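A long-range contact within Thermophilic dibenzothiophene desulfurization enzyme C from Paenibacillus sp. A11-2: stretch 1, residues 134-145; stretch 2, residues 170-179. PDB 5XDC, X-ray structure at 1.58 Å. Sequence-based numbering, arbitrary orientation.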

# COMPACT_ATOMS: atom_id res chain seq x y z
N HIS B 134 -27.31 20.01 5.23
CA HIS B 134 -28.59 20.12 4.55
C HIS B 134 -29.06 21.58 4.55
O HIS B 134 -28.79 22.34 5.48
CB HIS B 134 -29.63 19.23 5.23
N VAL B 135 -29.77 21.96 3.48
CA VAL B 135 -30.14 23.36 3.27
C VAL B 135 -30.84 23.93 4.50
O VAL B 135 -30.65 25.10 4.85
CB VAL B 135 -31.01 23.51 2.01
CG1 VAL B 135 -30.25 23.06 0.78
CG2 VAL B 135 -32.31 22.71 2.16
N LEU B 136 -31.65 23.11 5.17
CA LEU B 136 -32.35 23.57 6.36
C LEU B 136 -31.38 23.91 7.49
O LEU B 136 -31.75 24.69 8.39
CB LEU B 136 -33.34 22.51 6.83
N ASP B 137 -30.17 23.36 7.47
CA ASP B 137 -29.19 23.59 8.53
C ASP B 137 -28.23 24.73 8.22
O ASP B 137 -27.26 24.91 8.97
CB ASP B 137 -28.40 22.30 8.78
CG ASP B 137 -29.29 21.13 9.14
OD1 ASP B 137 -30.42 21.36 9.62
OD2 ASP B 137 -28.85 19.97 8.94
N TRP B 138 -28.44 25.48 7.15
CA TRP B 138 -27.53 26.57 6.83
C TRP B 138 -27.69 27.71 7.84
O TRP B 138 -28.80 28.05 8.24
CB TRP B 138 -27.77 27.09 5.42
CG TRP B 138 -27.24 26.18 4.36
CD1 TRP B 138 -26.97 24.85 4.48
CD2 TRP B 138 -26.91 26.54 3.02
NE1 TRP B 138 -26.50 24.35 3.29
CE2 TRP B 138 -26.45 25.37 2.37
CE3 TRP B 138 -26.96 27.73 2.29
CZ2 TRP B 138 -26.05 25.36 1.04
CZ3 TRP B 138 -26.57 27.72 0.96
CH2 TRP B 138 -26.11 26.54 0.35
N ARG B 139 -26.56 28.29 8.24
CA ARG B 139 -26.59 29.35 9.23
C ARG B 139 -26.96 30.70 8.63
O ARG B 139 -27.37 31.60 9.37
CB ARG B 139 -25.23 29.46 9.93
N VAL B 140 -26.85 30.87 7.32
CA VAL B 140 -26.99 32.18 6.69
C VAL B 140 -28.31 32.21 5.93
O VAL B 140 -28.52 31.43 5.00
CB VAL B 140 -25.80 32.49 5.77
CG1 VAL B 140 -25.99 33.86 5.12
CG2 VAL B 140 -24.50 32.45 6.57
N THR B 141 -29.18 33.14 6.33
CA THR B 141 -30.52 33.22 5.78
C THR B 141 -30.66 34.45 4.89
O THR B 141 -29.93 35.43 5.03
CB THR B 141 -31.56 33.28 6.89
OG1 THR B 141 -31.32 34.43 7.70
CG2 THR B 141 -31.47 32.02 7.75
N ALA B 142 -31.59 34.35 3.95
CA ALA B 142 -31.93 35.44 3.04
C ALA B 142 -33.41 35.75 3.21
O ALA B 142 -34.26 34.93 2.84
CB ALA B 142 -31.61 35.04 1.59
N THR B 143 -33.72 36.93 3.76
CA THR B 143 -35.10 37.34 3.97
C THR B 143 -35.53 38.27 2.84
O THR B 143 -34.84 39.27 2.59
CB THR B 143 -35.25 38.03 5.32
OG1 THR B 143 -34.86 37.14 6.36
CG2 THR B 143 -36.69 38.46 5.56
N PRO B 144 -36.60 37.99 2.12
CA PRO B 144 -36.95 38.85 0.98
C PRO B 144 -37.44 40.22 1.43
O PRO B 144 -38.19 40.35 2.40
CB PRO B 144 -38.06 38.07 0.27
CG PRO B 144 -38.63 37.17 1.30
CD PRO B 144 -37.50 36.82 2.22
N LEU B 145 -37.01 41.23 0.70
CA LEU B 145 -37.46 42.61 0.85
C LEU B 145 -38.43 42.97 -0.28
O LEU B 145 -38.38 42.38 -1.36
CB LEU B 145 -36.27 43.56 0.84
CG LEU B 145 -35.33 43.38 2.03
CD1 LEU B 145 -34.00 44.04 1.77
CD2 LEU B 145 -35.97 43.92 3.30
N VAL B 170 -21.70 34.79 -2.59
CA VAL B 170 -22.38 34.55 -1.32
C VAL B 170 -23.55 33.61 -1.56
O VAL B 170 -24.22 33.68 -2.59
CB VAL B 170 -22.84 35.87 -0.67
CG1 VAL B 170 -23.62 35.61 0.59
CG2 VAL B 170 -21.66 36.77 -0.38
N PHE B 171 -23.78 32.70 -0.60
CA PHE B 171 -24.89 31.77 -0.62
C PHE B 171 -25.70 31.89 0.66
O PHE B 171 -25.13 32.02 1.75
CB PHE B 171 -24.40 30.33 -0.77
CG PHE B 171 -23.76 30.05 -2.09
CD1 PHE B 171 -22.44 30.36 -2.32
CD2 PHE B 171 -24.48 29.45 -3.10
CE1 PHE B 171 -21.85 30.10 -3.54
CE2 PHE B 171 -23.89 29.20 -4.33
CZ PHE B 171 -22.57 29.51 -4.53
N ALA B 172 -27.02 31.82 0.54
CA ALA B 172 -27.92 31.89 1.69
C ALA B 172 -29.18 31.10 1.38
O ALA B 172 -29.46 30.77 0.22
CB ALA B 172 -28.26 33.34 2.04
N VAL B 173 -29.94 30.79 2.43
CA VAL B 173 -31.20 30.07 2.29
C VAL B 173 -32.35 31.01 2.62
O VAL B 173 -32.31 31.72 3.63
CB VAL B 173 -31.27 28.82 3.19
CG1 VAL B 173 -30.36 27.76 2.64
CG2 VAL B 173 -30.89 29.18 4.63
N THR B 174 -33.39 30.98 1.79
CA THR B 174 -34.51 31.88 2.00
C THR B 174 -35.21 31.56 3.32
O THR B 174 -35.34 30.40 3.72
CB THR B 174 -35.51 31.80 0.85
OG1 THR B 174 -36.01 30.46 0.73
CG2 THR B 174 -34.88 32.25 -0.46
N SER B 175 -35.67 32.62 3.98
CA SER B 175 -36.36 32.56 5.25
C SER B 175 -37.44 33.63 5.27
O SER B 175 -37.29 34.70 4.67
CB SER B 175 -35.39 32.78 6.42
OG SER B 175 -36.07 32.79 7.66
N ARG B 176 -38.55 33.33 5.96
CA ARG B 176 -39.69 34.24 6.00
C ARG B 176 -40.09 34.66 4.59
O ARG B 176 -40.37 35.83 4.32
CB ARG B 176 -39.38 35.46 6.88
CG ARG B 176 -39.02 35.08 8.30
CD ARG B 176 -38.63 36.28 9.15
NE ARG B 176 -38.34 35.88 10.53
CZ ARG B 176 -37.19 35.35 10.94
NH1 ARG B 176 -36.19 35.15 10.08
NH2 ARG B 176 -37.03 35.01 12.21
N ASP B 177 -40.11 33.68 3.68
CA ASP B 177 -40.26 33.93 2.26
C ASP B 177 -41.60 33.41 1.77
O ASP B 177 -41.82 32.19 1.77
CB ASP B 177 -39.12 33.26 1.48
CG ASP B 177 -39.07 33.69 0.03
OD1 ASP B 177 -40.12 34.07 -0.53
OD2 ASP B 177 -37.96 33.64 -0.55
N PRO B 178 -42.53 34.27 1.35
CA PRO B 178 -43.84 33.77 0.91
C PRO B 178 -43.77 32.87 -0.30
O PRO B 178 -44.72 32.12 -0.56
CB PRO B 178 -44.62 35.05 0.59
CG PRO B 178 -43.87 36.15 1.24
CD PRO B 178 -42.44 35.73 1.23
N ASN B 179 -42.67 32.92 -1.06
CA ASN B 179 -42.50 32.10 -2.25
C ASN B 179 -41.73 30.82 -1.97
O ASN B 179 -41.38 30.09 -2.91
CB ASN B 179 -41.82 32.92 -3.33
CG ASN B 179 -42.72 34.02 -3.86
OD1 ASN B 179 -43.84 33.76 -4.29
ND2 ASN B 179 -42.24 35.26 -3.80

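The two stretches meet as neighbouring parallel strands, 141-144 and 170-174, whose axes approach to 4.1 Å with an angle of 59° between their N-to-C directions. The register rests on two parallel bridges: Thr 141 pairs with Val 173 (CA to CA, 4.8 Å) and Ala 142 with Thr 174 (CA to CA, 4.5 Å). Beyond them the backbones diverge, the CA atoms of Thr 143 and Ser 175 lying 5.1 Å apart and those of Pro 144 and Asp 177 6.1 Å apart.

Three backbone hydrogen bonds fix this pairing. Val 173 N donates to Val 140 O at 3.0 Å with an N-H...O angle of 164°; Ala 142 N donates to Val 173 O at 2.7 Å and 157°; Ser 175 N donates to Ala 142 O at 2.9 Å and 149°. Val 173 and Ala 142 thus each use both their amide and their carbonyl, a ladder that extends past the bridged pairs to Val 140 and Ser 175. CA-H...O contacts supplement it: Thr 141 CA lies 3.2 Å from Val 173 O, Thr 174 CA 3.2 Å from Ala 142 O, and Thr 143 CA 3.5 Å from Ser 175 O, the last with an angle of 162° at the hydrogen. Pro 144 has no amide hydrogen to donate, and its ring instead brings CD to 3.2 Å from Ser 175 O, a packing contact.

The side chains of Thr 141 and Val 173 share one face of the sheet, where their CG2 atoms are 4.3 Å apart. Both are beta-branched, a shape well suited to extended backbone. Val 173, in the m rotamer, is buried and has the largest area covered by the opposing stretch, 103 Å² of residue surface. Its CG1 sits 3.4 Å from Trp 138 CE3 and 3.5 Å from Val 135 O, so this one methyl meets both the indole and the 3-10 segment before the strand. Trp 138 points toward the second stretch from its CA; its CZ3 also reaches Phe 171 CB at 3.8 Å. The broad apolar ring can therefore span Phe 171 and Val 173, while its NE1 is hydrogen-bonded to a residue just outside the stretches.

Ala 142 and Thr 174 project to the other face. The small side chain of Ala 142 allows close packing, with its CB 3.8 Å from Ala 172 CB; Val 140 CG1 lies 3.9 Å from that same Ala 172 CB. All three of these apolar residues are buried.

At the C-terminal end the backbones separate, but side chains maintain the contact. Thr 143 CG2 approaches Arg 176 CB at 4.2 Å, and Pro 144 CG packs 3.7 Å from Asp 177 CG and 4.1 Å from Pro 178 CD. Within the second stretch, Asp 177 OD1 accepts a hydrogen bond from Asn 179 N at 2.8 Å, which ties the side chain to the backbone two residues on. In total, 655 Å² is buried between the stretches, summed over both sides.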